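Local structure of putative 6-phosphogluconolactonase (Neisseria gonorrhoeae, 3LHI) at residues L53-L67 with L89-M102. The protein probably hydrolyses 6-phosphogluconolactone to 6-phosphogluconate, the second step of the oxidative pentose phosphate pathway. Residues are numbered along the deposited sequence; the frame is centred on the assembly and turned at random. Where two conformers were deposited one is given.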
ATOM      1  N   LEU A  53       0.818 -14.342   5.157  1.00 11.13           N
ATOM      2  CA  LEU A  53       1.281 -13.472   6.240  1.00 11.61           C
ATOM      3  C   LEU A  53       0.406 -13.656   7.467  1.00 10.18           C
ATOM      4  O   LEU A  53       0.922 -13.625   8.606  1.00 11.98           O
ATOM      5  CB  LEU A  53       1.290 -12.018   5.781  1.00 10.73           C
ATOM      6  CG  LEU A  53       1.710 -10.974   6.808  1.00 10.86           C
ATOM      7  CD1 LEU A  53       3.175 -11.221   7.230  1.00 13.23           C
ATOM      8  CD2 LEU A  53       1.547  -9.589   6.222  1.00 12.25           C
ATOM      9  N   SER A  54      -0.906 -13.863   7.263  1.00 10.07           N
ATOM     10  CA  SER A  54      -1.853 -13.968   8.366  1.00 10.57           C
ATOM     11  C   SER A  54      -1.532 -15.136   9.301  1.00 10.39           C
ATOM     12  O   SER A  54      -1.965 -15.139  10.462  1.00 11.31           O
ATOM     13  CB  SER A  54      -3.289 -14.089   7.864  1.00 10.57           C
ATOM     14  OG  SER A  54      -3.579 -15.401   7.360  1.00 10.91           O
ATOM     15  N   GLN A  55      -0.822 -16.136   8.785  1.00 11.46           N
ATOM     16  CA  GLN A  55      -0.439 -17.334   9.538  1.00 11.56           C
ATOM     17  C   GLN A  55       0.843 -17.188  10.314  1.00 13.78           C
ATOM     18  O   GLN A  55       1.177 -18.060  11.111  1.00 15.61           O
ATOM     19  CB  GLN A  55      -0.326 -18.537   8.582  1.00 12.23           C
ATOM     20  CG  GLN A  55      -1.660 -18.913   7.922  1.00 12.85           C
ATOM     21  CD  GLN A  55      -1.538 -20.078   6.967  1.00 15.62           C
ATOM     22  OE1 GLN A  55      -0.500 -20.716   6.894  1.00 18.33           O
ATOM     23  NE2 GLN A  55      -2.601 -20.362   6.260  1.00 19.40           N
ATOM     24  N   LYS A  56       1.594 -16.124  10.078  1.00 12.87           N
ATOM     25  CA  LYS A  56       2.872 -15.931  10.754  1.00 13.47           C
ATOM     26  C   LYS A  56       2.652 -15.672  12.263  1.00 14.06           C
ATOM     27  O   LYS A  56       1.723 -14.910  12.673  1.00 15.22           O
ATOM     28  CB  LYS A  56       3.629 -14.760  10.116  1.00 15.18           C
ATOM     29  CG  LYS A  56       4.074 -14.994   8.716  1.00 15.29           C
ATOM     30  CD  LYS A  56       5.231 -15.991   8.700  1.00 17.03           C
ATOM     31  CE  LYS A  56       5.844 -16.130   7.347  1.00 18.45           C
ATOM     32  NZ  LYS A  56       7.117 -16.971   7.396  1.00 24.94           N
ATOM     33  N   ASP A  57       3.484 -16.339  13.073  1.00 17.62           N
ATOM     34  CA  ASP A  57       3.363 -16.244  14.542  1.00 19.54           C
ATOM     35  C   ASP A  57       4.136 -15.077  15.084  1.00 20.66           C
ATOM     36  O   ASP A  57       5.019 -15.224  15.891  1.00 28.37           O
ATOM     37  CB  ASP A  57       3.726 -17.558  15.233  1.00 25.80           C
ATOM     38  CG  ASP A  57       3.121 -17.694  16.670  1.00 31.36           C
ATOM     39  OD1 ASP A  57       2.081 -17.053  17.089  1.00 28.37           O
ATOM     40  OD2 ASP A  57       3.676 -18.556  17.381  1.00 40.09           O
ATOM     41  N   LEU A  58       3.752 -13.887  14.663  1.00 16.85           N
ATOM     42  CA  LEU A  58       4.277 -12.607  15.123  1.00 16.47           C
ATOM     43  C   LEU A  58       3.445 -12.119  16.293  1.00 16.10           C
ATOM     44  O   LEU A  58       2.301 -12.505  16.513  1.00 14.87           O
ATOM     45  CB  LEU A  58       4.130 -11.531  13.973  1.00 18.77           C
ATOM     46  CG  LEU A  58       4.994 -11.726  12.745  1.00 20.67           C
ATOM     47  CD1 LEU A  58       4.720 -10.705  11.702  1.00 21.09           C
ATOM     48  CD2 LEU A  58       6.499 -11.722  13.121  1.00 29.14           C
ATOM     49  N   ASP A  59       3.985 -11.133  17.003  1.00 14.95           N
ATOM     50  CA  ASP A  59       3.255 -10.480  18.098  1.00 14.77           C
ATOM     51  C   ASP A  59       2.276  -9.449  17.544  1.00 13.15           C
ATOM     52  O   ASP A  59       2.406  -8.204  17.681  1.00 13.77           O
ATOM     53  CB  ASP A  59       4.264  -9.792  19.038  1.00 15.60           C
ATOM     54  CG  ASP A  59       3.648  -9.283  20.315  1.00 18.73           C
ATOM     55  OD1 ASP A  59       2.539  -9.680  20.693  1.00 19.70           O
ATOM     56  OD2 ASP A  59       4.349  -8.438  20.956  1.00 21.14           O
ATOM     57  N   TRP A  60       1.253  -9.958  16.867  1.00 13.16           N
ATOM     58  CA  TRP A  60       0.342  -9.095  16.110  1.00 12.28           C
ATOM     59  C   TRP A  60      -0.427  -8.072  16.914  1.00 11.17           C
ATOM     60  O   TRP A  60      -0.791  -7.036  16.402  1.00 12.65           O
ATOM     61  CB  TRP A  60      -0.628  -9.977  15.308  1.00 13.23           C
ATOM     62  CG  TRP A  60      -0.029 -10.672  14.138  1.00 11.29           C
ATOM     63  CD1 TRP A  60       0.202 -12.012  14.012  1.00 11.94           C
ATOM     64  CD2 TRP A  60       0.343 -10.085  12.876  1.00 11.28           C
ATOM     65  NE1 TRP A  60       0.699 -12.301  12.762  1.00 12.99           N
ATOM     66  CE2 TRP A  60       0.762 -11.144  12.034  1.00 11.64           C
ATOM     67  CE3 TRP A  60       0.286  -8.787  12.354  1.00 11.31           C
ATOM     68  CZ2 TRP A  60       1.189 -10.932  10.741  1.00 13.09           C
ATOM     69  CZ3 TRP A  60       0.738  -8.582  11.044  1.00 13.06           C
ATOM     70  CH2 TRP A  60       1.156  -9.652  10.256  1.00 11.58           C
ATOM     71  N   LYS A  61      -0.663  -8.343  18.202  0.50 12.93           N
ATOM     72  CA  LYS A  61      -1.338  -7.350  19.025  0.50 13.86           C
ATOM     73  C   LYS A  61      -0.562  -6.029  19.126  0.50 13.22           C
ATOM     74  O   LYS A  61      -1.167  -5.000  19.457  0.50 15.26           O
ATOM     75  CB  LYS A  61      -1.595  -7.880  20.427  0.50 14.92           C
ATOM     76  CG  LYS A  61      -0.350  -8.091  21.235  0.50 15.13           C
ATOM     77  CD  LYS A  61      -0.634  -8.637  22.632  0.50 18.00           C
ATOM     78  CE  LYS A  61       0.568  -8.578  23.577  0.50 16.02           C
ATOM     79  NZ  LYS A  61       1.649  -9.522  23.257  0.50 19.82           N
ATOM     80  N   ASN A  62       0.743  -6.075  18.857  1.00 13.67           N
ATOM     81  CA  ASN A  62       1.582  -4.885  18.825  1.00 14.01           C
ATOM     82  C   ASN A  62       1.870  -4.391  17.427  1.00 14.02           C
ATOM     83  O   ASN A  62       2.797  -3.602  17.234  1.00 14.07           O
ATOM     84  CB  ASN A  62       2.872  -5.165  19.619  1.00 14.25           C
ATOM     85  CG  ASN A  62       2.606  -5.099  21.126  1.00 16.95           C
ATOM     86  OD1 ASN A  62       1.912  -4.191  21.602  1.00 18.70           O
ATOM     87  ND2 ASN A  62       3.073  -6.091  21.857  1.00 19.14           N
ATOM     88  N   VAL A  63       1.091  -4.844  16.446  1.00 12.02           N
ATOM     89  CA  VAL A  63       1.235  -4.404  15.064  1.00 10.91           C
ATOM     90  C   VAL A  63      -0.039  -3.699  14.657  1.00 11.86           C
ATOM     91  O   VAL A  63      -1.157  -4.226  14.818  1.00 13.70           O
ATOM     92  CB  VAL A  63       1.488  -5.589  14.132  1.00 11.13           C
ATOM     93  CG1 VAL A  63       1.601  -5.115  12.665  1.00 13.39           C
ATOM     94  CG2 VAL A  63       2.732  -6.354  14.573  1.00 13.42           C
ATOM     95  N   GLY A  64       0.094  -2.486  14.148  1.00 11.86           N
ATOM     96  CA  GLY A  64      -1.011  -1.783  13.505  1.00 12.10           C
ATOM     97  C   GLY A  64      -0.988  -2.091  12.032  1.00 11.29           C
ATOM     98  O   GLY A  64       0.084  -2.168  11.458  1.00 13.39           O
ATOM     99  N   ILE A  65      -2.167  -2.320  11.449  1.00 11.55           N
ATOM    100  CA  ILE A  65      -2.286  -2.561  10.017  1.00 11.48           C
ATOM    101  C   ILE A  65      -3.199  -1.496   9.431  1.00 10.07           C
ATOM    102  O   ILE A  65      -4.237  -1.153   9.994  1.00 11.32           O
ATOM    103  CB  ILE A  65      -2.851  -3.989   9.692  1.00 11.22           C
ATOM    104  CG1 ILE A  65      -1.915  -5.041  10.264  1.00 11.13           C
ATOM    105  CG2 ILE A  65      -2.988  -4.140   8.139  1.00 12.45           C
ATOM    106  CD1 ILE A  65      -2.327  -6.476  10.018  1.00 12.88           C
ATOM    107  N   THR A  66      -2.795  -0.980   8.283  1.00 11.31           N
ATOM    108  CA  THR A  66      -3.558   0.010   7.573  1.00 11.48           C
ATOM    109  C   THR A  66      -3.330  -0.166   6.072  1.00 10.60           C
ATOM    110  O   THR A  66      -2.739  -1.139   5.612  1.00 11.11           O
ATOM    111  CB  THR A  66      -3.128   1.414   8.038  1.00 11.65           C
ATOM    112  OG1 THR A  66      -4.133   2.385   7.650  1.00 13.03           O
ATOM    113  CG2 THR A  66      -1.727   1.857   7.530  1.00 14.78           C
ATOM    114  N   LEU A  67      -3.858   0.788   5.321  1.00 11.31           N
ATOM    115  CA  LEU A  67      -3.803   0.793   3.872  1.00 11.00           C
ATOM    116  C   LEU A  67      -2.904   1.838   3.277  1.00 10.24           C
ATOM    117  O   LEU A  67      -2.824   2.947   3.817  1.00 13.03           O
ATOM    118  CB  LEU A  67      -5.217   1.057   3.333  1.00 11.36           C
ATOM    119  CG  LEU A  67      -6.279   0.072   3.711  1.00 13.99           C
ATOM    120  CD1 LEU A  67      -7.691   0.558   3.360  1.00 15.75           C
ATOM    121  CD2 LEU A  67      -5.987  -1.238   3.046  1.00 15.69           C
ATOM    122  N   LEU A  89      -6.763 -10.768   5.178  1.00  9.42           N
ATOM    123  CA  LEU A  89      -5.594 -10.581   6.038  1.00  9.62           C
ATOM    124  C   LEU A  89      -5.906 -10.640   7.528  1.00 10.68           C
ATOM    125  O   LEU A  89      -5.135 -11.236   8.262  1.00 10.79           O
ATOM    126  CB  LEU A  89      -4.922  -9.225   5.694  1.00  9.58           C
ATOM    127  CG  LEU A  89      -3.644  -8.897   6.526  1.00 10.52           C
ATOM    128  CD1 LEU A  89      -2.543  -9.977   6.439  1.00 12.09           C
ATOM    129  CD2 LEU A  89      -3.094  -7.499   6.046  1.00 12.98           C
ATOM    130  N   LEU A  90      -6.980  -9.996   7.966  1.00  9.99           N
ATOM    131  CA  LEU A  90      -7.259  -9.887   9.410  1.00 10.33           C
ATOM    132  C   LEU A  90      -8.004 -11.127   9.892  1.00 10.57           C
ATOM    133  O   LEU A  90      -9.186 -11.092  10.231  1.00 11.75           O
ATOM    134  CB  LEU A  90      -8.019  -8.616   9.727  1.00 10.88           C
ATOM    135  CG  LEU A  90      -7.327  -7.303   9.308  1.00 11.47           C
ATOM    136  CD1 LEU A  90      -8.208  -6.122   9.655  1.00 12.50           C
ATOM    137  CD2 LEU A  90      -5.918  -7.143   9.894  1.00 13.82           C
ATOM    138  N   LYS A  91      -7.257 -12.210   9.899  1.00 11.78           N
ATOM    139  CA  LYS A  91      -7.736 -13.573  10.184  1.00 12.49           C
ATOM    140  C   LYS A  91      -6.528 -14.338  10.650  1.00 11.04           C
ATOM    141  O   LYS A  91      -5.389 -13.909  10.536  1.00 11.24           O
ATOM    142  CB  LYS A  91      -8.360 -14.214   8.957  1.00 14.05           C
ATOM    143  CG  LYS A  91      -7.379 -14.468   7.886  1.00 15.84           C
ATOM    144  CD  LYS A  91      -8.015 -15.050   6.632  1.00 19.12           C
ATOM    145  CE  LYS A  91      -6.876 -15.573   5.702  1.00 16.87           C
ATOM    146  NZ  LYS A  91      -7.192 -15.578   4.266  1.00 21.43           N
ATOM    147  N   ASN A  92      -6.755 -15.576  11.145  1.00 12.50           N
ATOM    148  CA  ASN A  92      -5.656 -16.386  11.664  1.00 11.63           C
ATOM    149  C   ASN A  92      -4.913 -15.557  12.748  1.00 10.05           C
ATOM    150  O   ASN A  92      -5.574 -14.856  13.504  1.00 12.75           O
ATOM    151  CB  ASN A  92      -4.743 -16.891  10.549  1.00 10.72           C
ATOM    152  CG  ASN A  92      -5.460 -17.790   9.565  1.00 11.68           C
ATOM    153  OD1 ASN A  92      -6.234 -18.669   9.958  1.00 13.38           O
ATOM    154  ND2 ASN A  92      -5.203 -17.575   8.275  1.00 12.86           N
ATOM    155  N   LYS A  93      -3.595 -15.655  12.832  1.00 11.78           N
ATOM    156  CA  LYS A  93      -2.879 -14.989  13.891  1.00 11.02           C
ATOM    157  C   LYS A  93      -2.997 -13.437  13.745  1.00 11.97           C
ATOM    158  O   LYS A  93      -3.023 -12.726  14.734  1.00 12.35           O
ATOM    159  CB  LYS A  93      -1.407 -15.400  13.877  1.00 14.41           C
ATOM    160  CG  LYS A  93      -1.141 -16.917  14.007  1.00 20.48           C
ATOM    161  CD  LYS A  93      -1.476 -17.412  15.280  1.00 21.44           C
ATOM    162  CE  LYS A  93      -0.800 -18.848  15.515  1.00 26.84           C
ATOM    163  NZ  LYS A  93      -1.263 -19.430  16.774  1.00 34.70           N
ATOM    164  N   ALA A  94      -3.090 -12.939  12.508  1.00 10.42           N
ATOM    165  CA  ALA A  94      -3.131 -11.516  12.265  1.00 10.38           C
ATOM    166  C   ALA A  94      -4.476 -10.895  12.644  1.00 11.09           C
ATOM    167  O   ALA A  94      -4.601  -9.664  12.637  1.00 11.63           O
ATOM    168  CB  ALA A  94      -2.787 -11.213  10.796  1.00 10.42           C
ATOM    169  N   ALA A  95      -5.516 -11.685  12.972  1.00 11.46           N
ATOM    170  CA  ALA A  95      -6.768 -11.106  13.440  1.00 11.87           C
ATOM    171  C   ALA A  95      -6.556 -10.241  14.710  1.00 11.24           C
ATOM    172  O   ALA A  95      -7.361  -9.329  14.923  1.00 13.80           O
ATOM    173  CB  ALA A  95      -7.786 -12.203  13.763  1.00 14.45           C
ATOM    174  N   ALA A  96      -5.471 -10.486  15.439  1.00 11.76           N
ATOM    175  CA  ALA A  96      -5.162  -9.727  16.664  1.00 13.13           C
ATOM    176  C   ALA A  96      -4.552  -8.366  16.369  1.00 13.04           C
ATOM    177  O   ALA A  96      -4.325  -7.570  17.270  1.00 14.54           O
ATOM    178  CB  ALA A  96      -4.209 -10.515  17.524  1.00 14.67           C
ATOM    179  N   ALA A  97      -4.198  -8.078  15.122  1.00 11.34           N
ATOM    180  CA  ALA A  97      -3.643  -6.758  14.774  1.00 11.43           C
ATOM    181  C   ALA A  97      -4.583  -5.628  15.090  1.00 12.41           C
ATOM    182  O   ALA A  97      -5.793  -5.769  15.082  1.00 13.33           O
ATOM    183  CB  ALA A  97      -3.257  -6.737  13.296  1.00 11.55           C
ATOM    184  N   VAL A  98      -4.007  -4.450  15.268  1.00 13.11           N
ATOM    185  CA  VAL A  98      -4.799  -3.254  15.491  1.00 13.78           C
ATOM    186  C   VAL A  98      -5.065  -2.584  14.122  1.00 12.63           C
ATOM    187  O   VAL A  98      -4.146  -2.207  13.448  1.00 14.91           O
ATOM    188  CB  VAL A  98      -4.030  -2.291  16.415  1.00 15.90           C
ATOM    189  CG1 VAL A  98      -4.836  -0.999  16.627  1.00 22.41           C
ATOM    190  CG2 VAL A  98      -3.671  -2.913  17.750  1.00 22.55           C
ATOM    191  N   TRP A  99      -6.310  -2.400  13.761  1.00 12.43           N
ATOM    192  CA  TRP A  99      -6.696  -1.741  12.515  1.00 13.25           C
ATOM    193  C   TRP A  99      -6.641  -0.256  12.639  1.00 11.97           C
ATOM    194  O   TRP A  99      -7.213   0.299  13.575  1.00 15.26           O
ATOM    195  CB  TRP A  99      -8.096  -2.180  12.070  1.00 13.66           C
ATOM    196  CG  TRP A  99      -8.548  -1.556  10.818  1.00 13.36           C
ATOM    197  CD1 TRP A  99      -9.597  -0.707  10.678  1.00 14.85           C
ATOM    198  CD2 TRP A  99      -8.024  -1.753   9.524  1.00 13.52           C
ATOM    199  NE1 TRP A  99      -9.737  -0.325   9.397  1.00 16.08           N
ATOM    200  CE2 TRP A  99      -8.790  -0.944   8.643  1.00 13.67           C
ATOM    201  CE3 TRP A  99      -6.950  -2.465   9.017  1.00 13.05           C
ATOM    202  CZ2 TRP A  99      -8.542  -0.882   7.306  1.00 14.75           C
ATOM    203  CZ3 TRP A  99      -6.689  -2.359   7.648  1.00 14.08           C
ATOM    204  CH2 TRP A  99      -7.503  -1.579   6.827  1.00 14.93           C
ATOM    205  N   ILE A 100      -5.911   0.386  11.729  1.00 11.81           N
ATOM    206  CA  ILE A 100      -5.833   1.848  11.681  1.00 12.26           C
ATOM    207  C   ILE A 100      -6.661   2.289  10.452  1.00 12.97           C
ATOM    208  O   ILE A 100      -6.314   2.018   9.310  1.00 12.52           O
ATOM    209  CB  ILE A 100      -4.363   2.333  11.552  1.00 12.26           C
ATOM    210  CG1 ILE A 100      -3.482   1.805  12.703  1.00 12.99           C
ATOM    211  CG2 ILE A 100      -4.346   3.878  11.449  1.00 15.35           C
ATOM    212  CD1 ILE A 100      -1.990   1.936  12.434  1.00 15.10           C
ATOM    213  N   PRO A 101      -7.837   2.896  10.690  1.00 14.13           N
ATOM    214  CA  PRO A 101      -8.796   3.113   9.607  1.00 13.65           C
ATOM    215  C   PRO A 101      -8.444   4.231   8.674  1.00 12.87           C
ATOM    216  O   PRO A 101      -7.800   5.237   9.079  1.00 14.34           O
ATOM    217  CB  PRO A 101     -10.075   3.424  10.343  1.00 16.26           C
ATOM    218  CG  PRO A 101      -9.592   4.153  11.564  1.00 16.49           C
ATOM    219  CD  PRO A 101      -8.377   3.351  12.001  1.00 16.51           C
HETATM  220  N   MSE A 102      -8.923   4.086   7.445  0.60 13.15           N
HETATM  221  CA  MSE A 102      -8.850   5.092   6.407  0.60 13.03           C
HETATM  222  C   MSE A 102     -10.229   5.728   6.094  0.60 13.45           C
HETATM  223  O   MSE A 102     -10.320   6.906   5.766  0.60 15.47           O
HETATM  224  CB  MSE A 102      -8.255   4.466   5.145  0.60 16.30           C
HETATM  225  CG  MSE A 102      -6.762   4.113   5.216  0.60 19.53           C
HETATM  226 SE   MSE A 102      -5.641   5.700   4.983  0.45 15.01          SE
HETATM  227  CE  MSE A 102      -5.247   5.493   3.038  0.60 15.43           C
TER
HETATM  228  O   HOH W   1       0.185 -17.756  18.705  1.00 50.63           O
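Trp60 lays one face of its indole on Ala94, whose CA sits 3.6 Å from the centroid of the five-membered ring, 6° off the normal, in a CH-pi contact; Leu58 CB lies against the opposite face, toward its rim. At the ring edge Trp60 NE1 donates to Lys56 O at 2.8 Å, which helps set the ring's rotation. Nearby, the Asn92 amide gives ND2-H to Ser54 OG almost straight (2.9 Å, 172°), with the hydroxyl in the amide plane; Ser54 OG also bonds to Asn51 O. Lys93, bent at chi2, crosses Asp57 at a slant, and one water bridges Lys93 NZ to Asp57 OD1. Beyond Trp60 the two segments run parallel, as strands 63-71 and 98-99 of a beta-alpha-beta unit whose helix is 81-88. Three backbone hydrogen bonds join the segments, from Val98 N to Val63 O, Ile65 N to Val98 O and Ile100 N to Ile65 O. Ile65 carries CG1 anti to its carbonyl carbon (chi1 -60°); with chi2 extended this places Ile65 CD1 against Ala97 CB at 3.4 Å, tighter than usual van der Waals contact, while Ile65 CG2 meets Leu89 CD2 tip to tip. The Trp99 side chain crosses that of Ile65 at about a right angle, and Trp99 CH2 reaches Leu67 CG at 3.7 Å. At the far end Thr66 OG1 donates to Ile100 O, 2.8 Å away.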